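Cellulase (glycosyl hydrolase family 5) (Bacteroides ovatus, PDB 3ZMR) cleaves the beta-1,4-glucan backbone of plant xyloglucans internally, with retention of configuration, to release xyloglucan oligosaccharides. Local coordinates at residues A[25-31]-A[54-60]; A[15-21]-A[87-93]; A[282-286]-A[319-324]; A[94-99]-A[289-295]. The contacts are given in a common frame with arbitrary orientation. Where two conformers were deposited one is given. Residues are numbered along the deposited sequence.

Contact 1: A[25-31]-A[54-60]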
# COMPACT_ATOMS: atom_id res chain seq x y z
N ARG A 25 -16.26 20.13 1.96
CA ARG A 25 -16.94 21.31 1.48
C ARG A 25 -18.20 21.59 2.29
O ARG A 25 -18.81 20.68 2.85
CB ARG A 25 -17.31 21.18 -0.01
CG ARG A 25 -18.57 20.38 -0.31
CD ARG A 25 -18.35 18.98 -0.84
NE ARG A 25 -19.65 18.40 -1.20
CZ ARG A 25 -20.33 17.46 -0.54
NH1 ARG A 25 -19.84 16.87 0.55
NH2 ARG A 25 -21.54 17.08 -1.00
N GLN A 26 -18.59 22.86 2.33
CA GLN A 26 -19.82 23.32 2.94
C GLN A 26 -20.47 24.33 2.01
O GLN A 26 -19.83 25.29 1.55
CB GLN A 26 -19.60 23.96 4.32
CG GLN A 26 -19.09 22.96 5.35
CD GLN A 26 -18.71 23.60 6.66
OE1 GLN A 26 -19.21 24.66 7.02
NE2 GLN A 26 -17.82 22.95 7.39
N THR A 27 -21.76 24.12 1.76
CA THR A 27 -22.55 25.06 0.97
C THR A 27 -23.10 26.16 1.91
O THR A 27 -23.74 25.88 2.96
CB THR A 27 -23.72 24.36 0.26
OG1 THR A 27 -23.21 23.35 -0.60
CG2 THR A 27 -24.54 25.34 -0.56
N ILE A 28 -22.83 27.40 1.54
CA ILE A 28 -23.39 28.56 2.21
C ILE A 28 -24.29 29.32 1.23
O ILE A 28 -24.34 29.00 0.04
CB ILE A 28 -22.29 29.47 2.82
CG1 ILE A 28 -21.49 30.23 1.74
CG2 ILE A 28 -21.41 28.62 3.74
CD1 ILE A 28 -20.53 31.25 2.32
N GLN A 29 -25.00 30.32 1.74
CA GLN A 29 -25.85 31.16 0.90
C GLN A 29 -25.45 32.62 1.04
O GLN A 29 -25.33 33.15 2.14
CB GLN A 29 -27.34 30.94 1.21
CG GLN A 29 -28.29 31.56 0.19
CD GLN A 29 -29.74 31.23 0.46
OE1 GLN A 29 -30.24 31.45 1.57
NE2 GLN A 29 -30.44 30.72 -0.54
N ILE A 30 -25.29 33.27 -0.10
CA ILE A 30 -25.03 34.70 -0.21
C ILE A 30 -26.32 35.37 -0.73
O ILE A 30 -26.84 35.00 -1.76
CB ILE A 30 -23.89 35.00 -1.22
CG1 ILE A 30 -22.62 34.21 -0.87
CG2 ILE A 30 -23.64 36.50 -1.31
CD1 ILE A 30 -22.16 34.30 0.57
N ASP A 31 -26.85 36.34 0.01
CA ASP A 31 -28.05 37.08 -0.40
C ASP A 31 -27.62 38.48 -0.81
O ASP A 31 -27.65 39.42 -0.02
CB ASP A 31 -29.06 37.11 0.75
CG ASP A 31 -30.44 37.60 0.33
OD1 ASP A 31 -30.65 37.97 -0.83
OD2 ASP A 31 -31.35 37.60 1.19
N GLY A 54 -27.31 38.08 -7.09
CA GLY A 54 -28.51 37.69 -6.37
C GLY A 54 -28.21 36.74 -5.22
O GLY A 54 -27.19 36.85 -4.56
N LYS A 55 -29.15 35.82 -5.05
CA LYS A 55 -29.19 34.93 -3.91
C LYS A 55 -28.72 33.55 -4.37
O LYS A 55 -29.45 32.82 -5.06
CB LYS A 55 -30.60 34.88 -3.33
CG LYS A 55 -30.73 34.19 -1.99
CD LYS A 55 -32.14 34.39 -1.45
CE LYS A 55 -32.31 33.80 -0.07
NZ LYS A 55 -33.64 34.18 0.47
N GLN A 56 -27.50 33.22 -3.98
CA GLN A 56 -26.72 32.10 -4.55
C GLN A 56 -26.20 31.13 -3.52
O GLN A 56 -25.68 31.54 -2.48
CB GLN A 56 -25.51 32.68 -5.28
CG GLN A 56 -24.62 31.69 -6.01
CD GLN A 56 -25.35 31.04 -7.16
OE1 GLN A 56 -25.96 31.72 -7.98
NE2 GLN A 56 -25.29 29.72 -7.23
N TYR A 57 -26.30 29.84 -3.83
CA TYR A 57 -25.57 28.82 -3.07
C TYR A 57 -24.12 28.75 -3.52
O TYR A 57 -23.83 28.49 -4.72
CB TYR A 57 -26.22 27.45 -3.15
CG TYR A 57 -27.49 27.34 -2.33
CD1 TYR A 57 -27.49 27.60 -0.95
CD2 TYR A 57 -28.68 26.95 -2.93
CE1 TYR A 57 -28.64 27.48 -0.22
CE2 TYR A 57 -29.83 26.81 -2.18
CZ TYR A 57 -29.80 27.11 -0.82
OH TYR A 57 -30.96 26.98 -0.06
N VAL A 58 -23.21 29.01 -2.57
CA VAL A 58 -21.78 29.07 -2.83
C VAL A 58 -21.10 28.03 -1.94
O VAL A 58 -21.42 27.90 -0.76
CB VAL A 58 -21.20 30.48 -2.50
CG1 VAL A 58 -19.67 30.53 -2.64
CG2 VAL A 58 -21.84 31.52 -3.41
N ASN A 59 -20.17 27.29 -2.53
CA ASN A 59 -19.40 26.31 -1.78
C ASN A 59 -18.09 26.86 -1.28
O ASN A 59 -17.37 27.56 -1.99
CB ASN A 59 -19.16 25.05 -2.59
CG ASN A 59 -20.28 24.06 -2.48
OD1 ASN A 59 -21.46 24.41 -2.37
ND2 ASN A 59 -19.92 22.80 -2.53
N ILE A 60 -17.82 26.58 -0.01
CA ILE A 60 -16.50 26.83 0.57
C ILE A 60 -15.85 25.46 0.78
O ILE A 60 -16.42 24.60 1.46
CB ILE A 60 -16.59 27.62 1.90
CG1 ILE A 60 -17.34 28.96 1.69
CG2 ILE A 60 -15.20 27.86 2.47
CD1 ILE A 60 -16.74 29.90 0.65
O HOH W 1 -29.47 30.36 -3.13
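Strands 25-31 and 55-60 run antiparallel in the three-stranded sheet of the N-terminal BACON beta-sandwich, and six backbone hydrogen bonds close three hydrogen-bonded pairs. Q26 N gives to I60 O and I60 N returns to Q26 O, both at 2.9 Å; I28 N to V58 O is 2.7 Å and V58 N to I28 O 2.8 Å; I30 N to Q56 O is 3.0 Å and Q56 N to I30 O 2.9 Å. Outward, S48 OG hydrogen-bonds N59 N and W36 NE1 hydrogen-bonds G54 O. On the face of T27, Q29, Y57 and N59, T27 OG1 donates to N59 OD1 at 2.7 Å, and Q29 NE2, over a face of the Y57 ring, donates to water 1 at 2.8 Å, which donates to K55 O at 3.1 Å. The other face is mostly apolar, with I28, I30, V58 and I60 turned toward the sandwich interior; Q26 can join them because E18 O accepts from its NE2, and Q56, its end leading away, donates NE2 to Y57 O at 3.2 Å. The chemistry implies an amphipathic ribbon: polar and largely solvent-facing around T27 and Q29, mainly apolar around I28 and V58, where it packs against the opposite sheet.

Contact 2: A[15-21]-A[87-93]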
# COMPACT_ATOMS: atom_id res chain seq x y z
N ARG A 15 -21.05 32.83 9.27
CA ARG A 15 -20.01 33.84 9.50
C ARG A 15 -18.74 33.23 10.13
O ARG A 15 -17.65 33.83 10.09
CB ARG A 15 -20.54 34.96 10.39
CG ARG A 15 -21.74 35.70 9.81
CD ARG A 15 -21.36 36.54 8.61
NE ARG A 15 -22.45 37.42 8.19
CZ ARG A 15 -22.54 38.72 8.45
NH1 ARG A 15 -21.58 39.34 9.15
NH2 ARG A 15 -23.57 39.43 7.99
N ASN A 16 -18.91 32.05 10.71
CA ASN A 16 -17.82 31.36 11.40
C ASN A 16 -17.88 29.87 11.09
O ASN A 16 -18.56 29.11 11.76
CB ASN A 16 -17.89 31.61 12.91
CG ASN A 16 -17.74 33.08 13.26
OD1 ASN A 16 -16.62 33.62 13.31
ND2 ASN A 16 -18.86 33.74 13.45
N LEU A 17 -17.16 29.49 10.04
CA LEU A 17 -17.17 28.11 9.56
C LEU A 17 -16.04 27.29 10.21
O LEU A 17 -14.91 27.78 10.40
CB LEU A 17 -17.00 28.09 8.03
CG LEU A 17 -18.04 28.87 7.21
CD1 LEU A 17 -17.70 28.82 5.73
CD2 LEU A 17 -19.48 28.42 7.49
N GLU A 18 -16.34 26.02 10.43
CA GLU A 18 -15.43 25.05 11.06
C GLU A 18 -15.34 23.81 10.19
O GLU A 18 -16.38 23.21 9.87
CB GLU A 18 -15.94 24.65 12.46
CG GLU A 18 -16.25 25.81 13.40
CD GLU A 18 -15.09 26.25 14.26
OE1 GLU A 18 -14.10 25.50 14.41
OE2 GLU A 18 -15.18 27.37 14.81
N PHE A 19 -14.09 23.39 9.89
CA PHE A 19 -13.82 22.20 9.10
C PHE A 19 -12.88 21.28 9.89
O PHE A 19 -11.98 21.75 10.61
CB PHE A 19 -13.15 22.56 7.78
CG PHE A 19 -14.03 23.32 6.81
CD1 PHE A 19 -14.22 24.69 6.92
CD2 PHE A 19 -14.61 22.67 5.74
CE1 PHE A 19 -15.01 25.38 6.00
CE2 PHE A 19 -15.41 23.34 4.84
CZ PHE A 19 -15.60 24.69 4.95
N ASP A 20 -13.05 19.98 9.74
CA ASP A 20 -12.02 19.05 10.26
C ASP A 20 -10.85 18.97 9.24
O ASP A 20 -10.84 19.65 8.19
CB ASP A 20 -12.62 17.70 10.70
CG ASP A 20 -13.12 16.86 9.57
OD1 ASP A 20 -12.70 17.06 8.42
OD2 ASP A 20 -13.94 15.97 9.86
N ALA A 21 -9.87 18.13 9.56
CA ALA A 21 -8.64 18.06 8.78
C ALA A 21 -8.79 17.44 7.39
O ALA A 21 -7.91 17.60 6.55
CB ALA A 21 -7.59 17.29 9.55
N ILE A 87 -16.08 36.31 6.46
CA ILE A 87 -16.37 35.04 7.11
C ILE A 87 -15.07 34.42 7.63
O ILE A 87 -14.06 34.39 6.94
CB ILE A 87 -17.03 34.08 6.08
CG1 ILE A 87 -18.38 34.64 5.60
CG2 ILE A 87 -17.14 32.66 6.63
CD1 ILE A 87 -18.93 33.98 4.34
N ASN A 88 -15.10 33.94 8.86
CA ASN A 88 -13.98 33.19 9.44
C ASN A 88 -14.08 31.71 9.03
O ASN A 88 -15.18 31.14 9.05
CB ASN A 88 -13.99 33.26 10.98
CG ASN A 88 -13.66 34.66 11.51
OD1 ASN A 88 -12.64 35.26 11.15
ND2 ASN A 88 -14.53 35.18 12.38
N VAL A 89 -12.93 31.13 8.70
CA VAL A 89 -12.77 29.70 8.45
C VAL A 89 -11.66 29.14 9.33
O VAL A 89 -10.51 29.62 9.30
CB VAL A 89 -12.44 29.41 6.97
CG1 VAL A 89 -12.24 27.91 6.73
CG2 VAL A 89 -13.54 29.97 6.09
N LYS A 90 -12.00 28.11 10.09
CA LYS A 90 -11.03 27.42 10.96
C LYS A 90 -11.05 25.95 10.57
O LYS A 90 -12.11 25.33 10.48
CB LYS A 90 -11.41 27.55 12.43
CG LYS A 90 -10.41 26.91 13.40
CD LYS A 90 -10.83 27.09 14.85
CE LYS A 90 -10.82 28.54 15.28
NZ LYS A 90 -11.27 28.68 16.69
N GLN A 91 -9.86 25.41 10.36
CA GLN A 91 -9.68 23.99 10.05
C GLN A 91 -8.75 23.33 11.09
O GLN A 91 -7.63 23.78 11.29
CB GLN A 91 -9.12 23.80 8.65
CG GLN A 91 -9.05 22.33 8.28
CD GLN A 91 -8.56 22.06 6.87
OE1 GLN A 91 -7.78 22.82 6.29
NE2 GLN A 91 -8.99 20.91 6.32
N SER A 92 -9.23 22.25 11.70
CA SER A 92 -8.47 21.56 12.73
C SER A 92 -7.35 20.69 12.17
O SER A 92 -7.29 20.41 10.97
CB SER A 92 -9.36 20.77 13.68
OG SER A 92 -10.15 19.86 12.99
N LEU A 93 -6.42 20.34 13.06
CA LEU A 93 -5.36 19.40 12.74
C LEU A 93 -5.92 17.97 12.71
O LEU A 93 -7.01 17.70 13.21
CB LEU A 93 -4.18 19.53 13.72
CG LEU A 93 -4.41 19.43 15.22
CD1 LEU A 93 -4.67 18.02 15.68
CD2 LEU A 93 -3.18 19.97 15.92
O HOH W 2 -9.73 17.06 12.32
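Here the first strand of the BACON beta-sandwich, 16-19, lies parallel to strand 87-91 at the edge of a five-stranded mixed sheet, the two axes 4.7 Å apart. Parallel bonding staggers the partners: L17 N to N88 O is 2.8 Å and F19 N to K90 O 2.8 Å. On the inner face the side chains interlock. L17 CG rests 3.9 Å from I87 CG2, while L17 CD1 comes within 4.3 Å of V89 CG2 and F19 CD1 closes on V89 CG1 at 3.8 Å; the beta-branched V89 thus fits into the notch beside them, CG2 toward L17 and CG1 toward F19. Both large apolar side chains also reach across the sandwich to I60 of the facing sheet. On the polar outer face, N88 ND2 donates to N16 OD1 at 2.8 Å. At the end of the strand, Q91 can sit buried because R71 NE hydrogen-bonds its OE1, and its NE2 donates to D20 O at 2.9 Å and also to E63 O. A21, small enough to nestle, puts CB 3.4 Å from S92 O, and beside it water 2 accepts from A21 N at 3.0 Å and donates to L93 O at 2.9 Å.

Contact 3: A[282-286]-A[319-324]. With EDO (1,2-ethanediol), chain G.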
# COMPACT_ATOMS: atom_id res chain seq x y z
N ASN A 282 -8.09 5.13 -2.12
CA ASN A 282 -7.25 5.95 -1.25
C ASN A 282 -7.86 6.06 0.16
O ASN A 282 -7.14 5.97 1.17
CB ASN A 282 -7.03 7.33 -1.85
CG ASN A 282 -5.91 7.38 -2.89
OD1 ASN A 282 -4.78 6.95 -2.64
ND2 ASN A 282 -6.21 7.97 -4.04
N GLY A 283 -9.19 6.09 0.23
CA GLY A 283 -9.89 6.08 1.49
C GLY A 283 -9.62 4.85 2.35
O GLY A 283 -9.54 4.95 3.57
N PHE A 284 -9.52 3.68 1.73
CA PHE A 284 -9.18 2.43 2.47
C PHE A 284 -7.83 2.59 3.18
O PHE A 284 -7.64 2.14 4.31
CB PHE A 284 -9.14 1.20 1.55
CG PHE A 284 -10.48 0.84 0.90
CD1 PHE A 284 -11.70 1.12 1.50
CD2 PHE A 284 -10.51 0.21 -0.34
CE1 PHE A 284 -12.91 0.77 0.87
CE2 PHE A 284 -11.68 -0.17 -0.95
CZ PHE A 284 -12.90 0.12 -0.36
N ASN A 285 -6.86 3.16 2.47
CA ASN A 285 -5.54 3.43 3.06
C ASN A 285 -5.66 4.31 4.30
O ASN A 285 -5.05 4.05 5.32
CB ASN A 285 -4.56 4.06 2.07
CG ASN A 285 -4.13 3.11 0.96
OD1 ASN A 285 -4.16 1.90 1.10
ND2 ASN A 285 -3.68 3.70 -0.13
N GLN A 286 -6.49 5.33 4.20
CA GLN A 286 -6.75 6.22 5.33
C GLN A 286 -7.42 5.51 6.52
O GLN A 286 -7.03 5.72 7.68
CB GLN A 286 -7.56 7.45 4.90
CG GLN A 286 -7.65 8.47 6.04
CD GLN A 286 -6.33 9.19 6.27
OE1 GLN A 286 -5.88 9.95 5.41
NE2 GLN A 286 -5.69 8.91 7.40
N HIS A 319 -2.30 8.76 -9.32
CA HIS A 319 -3.49 8.83 -8.46
C HIS A 319 -3.32 8.59 -6.96
O HIS A 319 -4.26 8.81 -6.20
CB HIS A 319 -4.56 7.84 -8.96
CG HIS A 319 -4.89 7.99 -10.41
ND1 HIS A 319 -5.64 9.04 -10.88
CD2 HIS A 319 -4.58 7.22 -11.48
CE1 HIS A 319 -5.78 8.92 -12.19
NE2 HIS A 319 -5.16 7.81 -12.57
N PHE A 320 -2.18 8.08 -6.52
CA PHE A 320 -2.01 7.79 -5.09
C PHE A 320 -1.90 9.11 -4.33
O PHE A 320 -1.16 10.01 -4.76
CB PHE A 320 -0.75 6.92 -4.84
CG PHE A 320 -0.38 6.82 -3.39
CD1 PHE A 320 -0.99 5.89 -2.56
CD2 PHE A 320 0.59 7.66 -2.84
CE1 PHE A 320 -0.63 5.80 -1.23
CE2 PHE A 320 0.96 7.55 -1.52
CZ PHE A 320 0.31 6.66 -0.72
N THR A 321 -2.63 9.19 -3.23
CA THR A 321 -2.51 10.31 -2.29
C THR A 321 -2.03 9.82 -0.92
O THR A 321 -2.45 8.78 -0.44
CB THR A 321 -3.83 11.09 -2.17
OG1 THR A 321 -4.86 10.23 -1.64
CG2 THR A 321 -4.25 11.66 -3.53
N MET A 322 -1.14 10.58 -0.28
CA MET A 322 -0.63 10.22 1.03
C MET A 322 -1.73 10.35 2.07
O MET A 322 -2.40 11.40 2.14
CB MET A 322 0.56 11.10 1.44
CG MET A 322 1.88 10.72 0.79
SD MET A 322 2.53 9.11 1.29
CE MET A 322 3.28 9.41 2.89
N PRO A 323 -1.93 9.31 2.89
CA PRO A 323 -2.86 9.50 3.98
C PRO A 323 -2.36 10.57 4.97
O PRO A 323 -1.18 10.76 5.13
CB PRO A 323 -2.89 8.13 4.68
CG PRO A 323 -2.39 7.15 3.66
CD PRO A 323 -1.39 7.94 2.86
N LEU A 324 -3.32 11.20 5.65
CA LEU A 324 -3.01 12.02 6.80
C LEU A 324 -2.58 11.10 7.94
O LEU A 324 -3.09 9.98 8.09
CB LEU A 324 -4.23 12.84 7.25
CG LEU A 324 -4.84 13.82 6.26
CD1 LEU A 324 -6.12 14.41 6.86
CD2 LEU A 324 -3.84 14.91 5.90
C1 EDO G . -2.98 5.88 -14.28
O1 EDO G . -2.11 4.98 -14.96
C2 EDO G . -4.36 6.04 -14.93
O2 EDO G . -4.62 7.40 -15.27
O HOH W 3 -3.90 6.59 -0.11
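Two side-chain amides, one helical turn apart, bind the main chain of a loop: N282 and Q286 of helix 275-293 each make a pair of hydrogen bonds to segment 319-324. The setting is the outer layer of the (beta/alpha)8 TIM barrel, where the loop leaving helix 313-319 runs toward strand 331-337. Q286 OE1 accepts from L324 N at 2.9 Å while its NE2 donates to L324 O at 2.9 Å, so one carboxamide serves both polar backbone atoms of a residue in no strand; NE2 also bonds to N290 OD1. N282 spans a longer piece: its ND2 donates to H319 O at 3.0 Å and its OD1 accepts from T321 N at 3.2 Å. Amides suit these places because each carries a donor and an acceptor side by side. Between the two points P323, rigid and without an N-H to satisfy, fits against the helix, its CG 4.1 Å from N285 CB. F320 and P323 of the loop, and N285 of the helix, all touch V306, so both segments pack onto barrel strand 304-307; N285 ND2 further bonds to Q307 O. H319 NE2 hydrogen-bonds O2 of a 1,2-ethanediol, probably from the crystallisation liquor, at 2.8 Å. Water 3 completes the joint, donating to N282 OD1 at 2.7 Å and to T321 O at 2.6 Å while accepting from N285 ND2 at 2.9 Å.

Contact 4: A[94-99]-A[289-295]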
# COMPACT_ATOMS: atom_id res chain seq x y z
N TYR A 94 -5.15 17.05 12.13
CA TYR A 94 -5.59 15.64 12.05
C TYR A 94 -5.61 14.98 13.45
O TYR A 94 -4.66 15.14 14.22
CB TYR A 94 -4.68 14.83 11.12
CG TYR A 94 -4.83 13.30 11.23
CD1 TYR A 94 -5.76 12.66 10.49
CD2 TYR A 94 -4.04 12.53 12.08
CE1 TYR A 94 -5.93 11.30 10.54
CE2 TYR A 94 -4.18 11.15 12.17
CZ TYR A 94 -5.14 10.53 11.39
OH TYR A 94 -5.32 9.15 11.45
N SER A 95 -6.68 14.25 13.74
CA SER A 95 -6.80 13.46 14.95
C SER A 95 -7.32 12.08 14.61
O SER A 95 -8.04 11.88 13.61
CB SER A 95 -7.74 14.17 15.95
OG SER A 95 -9.06 14.24 15.45
N VAL A 96 -6.96 11.13 15.48
CA VAL A 96 -7.29 9.72 15.33
C VAL A 96 -8.65 9.43 15.97
O VAL A 96 -9.05 10.12 16.90
CB VAL A 96 -6.20 8.78 15.97
CG1 VAL A 96 -4.84 9.08 15.36
CG2 VAL A 96 -6.11 8.89 17.50
N PRO A 97 -9.38 8.41 15.47
CA PRO A 97 -10.60 7.96 16.19
C PRO A 97 -10.34 7.62 17.65
O PRO A 97 -9.23 7.24 17.98
CB PRO A 97 -11.02 6.69 15.43
CG PRO A 97 -10.33 6.76 14.11
CD PRO A 97 -9.08 7.55 14.32
N ALA A 98 -11.36 7.77 18.49
CA ALA A 98 -11.23 7.47 19.92
C ALA A 98 -11.59 6.02 20.17
O ALA A 98 -12.76 5.64 19.95
CB ALA A 98 -12.12 8.41 20.73
N TYR A 99 -10.61 5.22 20.61
CA TYR A 99 -10.87 3.80 21.01
C TYR A 99 -10.70 3.60 22.50
O TYR A 99 -9.75 4.10 23.11
CB TYR A 99 -9.93 2.77 20.35
CG TYR A 99 -10.09 2.52 18.86
CD1 TYR A 99 -11.20 2.91 18.17
CD2 TYR A 99 -9.06 1.91 18.16
CE1 TYR A 99 -11.32 2.66 16.81
CE2 TYR A 99 -9.16 1.65 16.81
CZ TYR A 99 -10.27 2.05 16.13
OH TYR A 99 -10.41 1.79 14.78
N VAL A 289 -4.72 3.48 8.31
CA VAL A 289 -3.83 4.32 9.13
C VAL A 289 -4.56 4.79 10.41
O VAL A 289 -4.03 4.69 11.52
CB VAL A 289 -3.26 5.50 8.32
CG1 VAL A 289 -2.53 6.50 9.20
CG2 VAL A 289 -2.33 4.97 7.24
N ASN A 290 -5.77 5.30 10.23
CA ASN A 290 -6.59 5.78 11.35
C ASN A 290 -6.72 4.71 12.43
O ASN A 290 -6.57 4.98 13.60
CB ASN A 290 -8.01 6.14 10.89
CG ASN A 290 -8.07 7.38 10.04
OD1 ASN A 290 -7.10 8.14 9.92
ND2 ASN A 290 -9.26 7.59 9.46
N THR A 291 -7.05 3.49 12.00
CA THR A 291 -7.32 2.38 12.89
C THR A 291 -6.08 1.99 13.71
O THR A 291 -6.14 1.83 14.91
CB THR A 291 -7.85 1.16 12.08
OG1 THR A 291 -9.04 1.53 11.35
CG2 THR A 291 -8.12 -0.06 12.97
N VAL A 292 -4.93 1.86 13.02
CA VAL A 292 -3.70 1.49 13.71
C VAL A 292 -3.32 2.57 14.72
O VAL A 292 -3.02 2.29 15.88
CB VAL A 292 -2.56 1.21 12.72
CG1 VAL A 292 -1.24 0.97 13.45
CG2 VAL A 292 -2.92 0.02 11.82
N ARG A 293 -3.33 3.82 14.26
CA ARG A 293 -2.90 4.93 15.14
C ARG A 293 -3.82 5.10 16.37
O ARG A 293 -3.35 5.44 17.45
CB ARG A 293 -2.79 6.24 14.38
CG ARG A 293 -1.76 6.25 13.24
CD ARG A 293 -0.33 5.91 13.65
NE ARG A 293 0.57 6.11 12.52
CZ ARG A 293 1.65 5.38 12.21
NH1 ARG A 293 1.98 4.35 12.97
NH2 ARG A 293 2.35 5.66 11.14
N ALA A 294 -5.11 4.79 16.18
CA ALA A 294 -6.10 4.92 17.24
C ALA A 294 -5.86 3.92 18.39
O ALA A 294 -6.43 4.04 19.48
CB ALA A 294 -7.51 4.79 16.70
N THR A 295 -5.05 2.90 18.14
CA THR A 295 -4.71 1.95 19.22
C THR A 295 -3.58 2.42 20.14
O THR A 295 -3.38 1.90 21.25
CB THR A 295 -4.41 0.54 18.68
OG1 THR A 295 -3.21 0.52 17.90
CG2 THR A 295 -5.58 0.01 17.86
O HOH W 4 -7.95 6.21 20.12
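This is a buried contact between the interdomain linker and the catalytic barrel, in which the chain leaving the last strand of the BACON sandwich is laid over the C-terminal end of helix 275-293. Small A294 is its hub: the CB lies 3.7 Å from the centroid of the Y99 ring, 22° off the normal, a CH-pi contact that a bulkier residue would crowd. V96 CB at 4.3 Å and P97 CD at 4.0 Å also border A294 CB; P97, rigid and without an N-H, and V96 lie along the helix end. At the near end Y94 OH donates to N290 OD1 at 2.6 Å, an acceptor that also serves Q286. Water 4 donates to P97 O and A294 O, both at 2.7 Å, and accepts from Y99 N at 2.9 Å. Beyond the pair, Y99 reaches helix 227-248, hydrogen-bonding to E238 and meeting K242 in a cation-pi contact, while the end of R293 leads away to a salt bridge with D325 and its side chain also touches L304 of barrel strand 304-307.

In the fold
The four contacts trace the path from the BACON domain to the barrel. Contacts 1 and 2, in opposed sheets of the sandwich, meet through I28 CD1 on I87 CD1 at 3.8 Å and a probable hydrogen bond from Q26 NE2 to E18 O at 2.9 Å. Contact 2 passes to contact 4 through A21 CB, 3.6 Å from Y94 N, and to contact 3 through A21 O, 3.7 Å from L324 CD1. Contacts 3 and 4 share helix 275-293, centres 15 Å apart. Contact 3 lies nearest the active site, yet does not reach it: the N285 side chain is about 10 Å from that of substrate-binding N261 and about 14 Å from bound glucose.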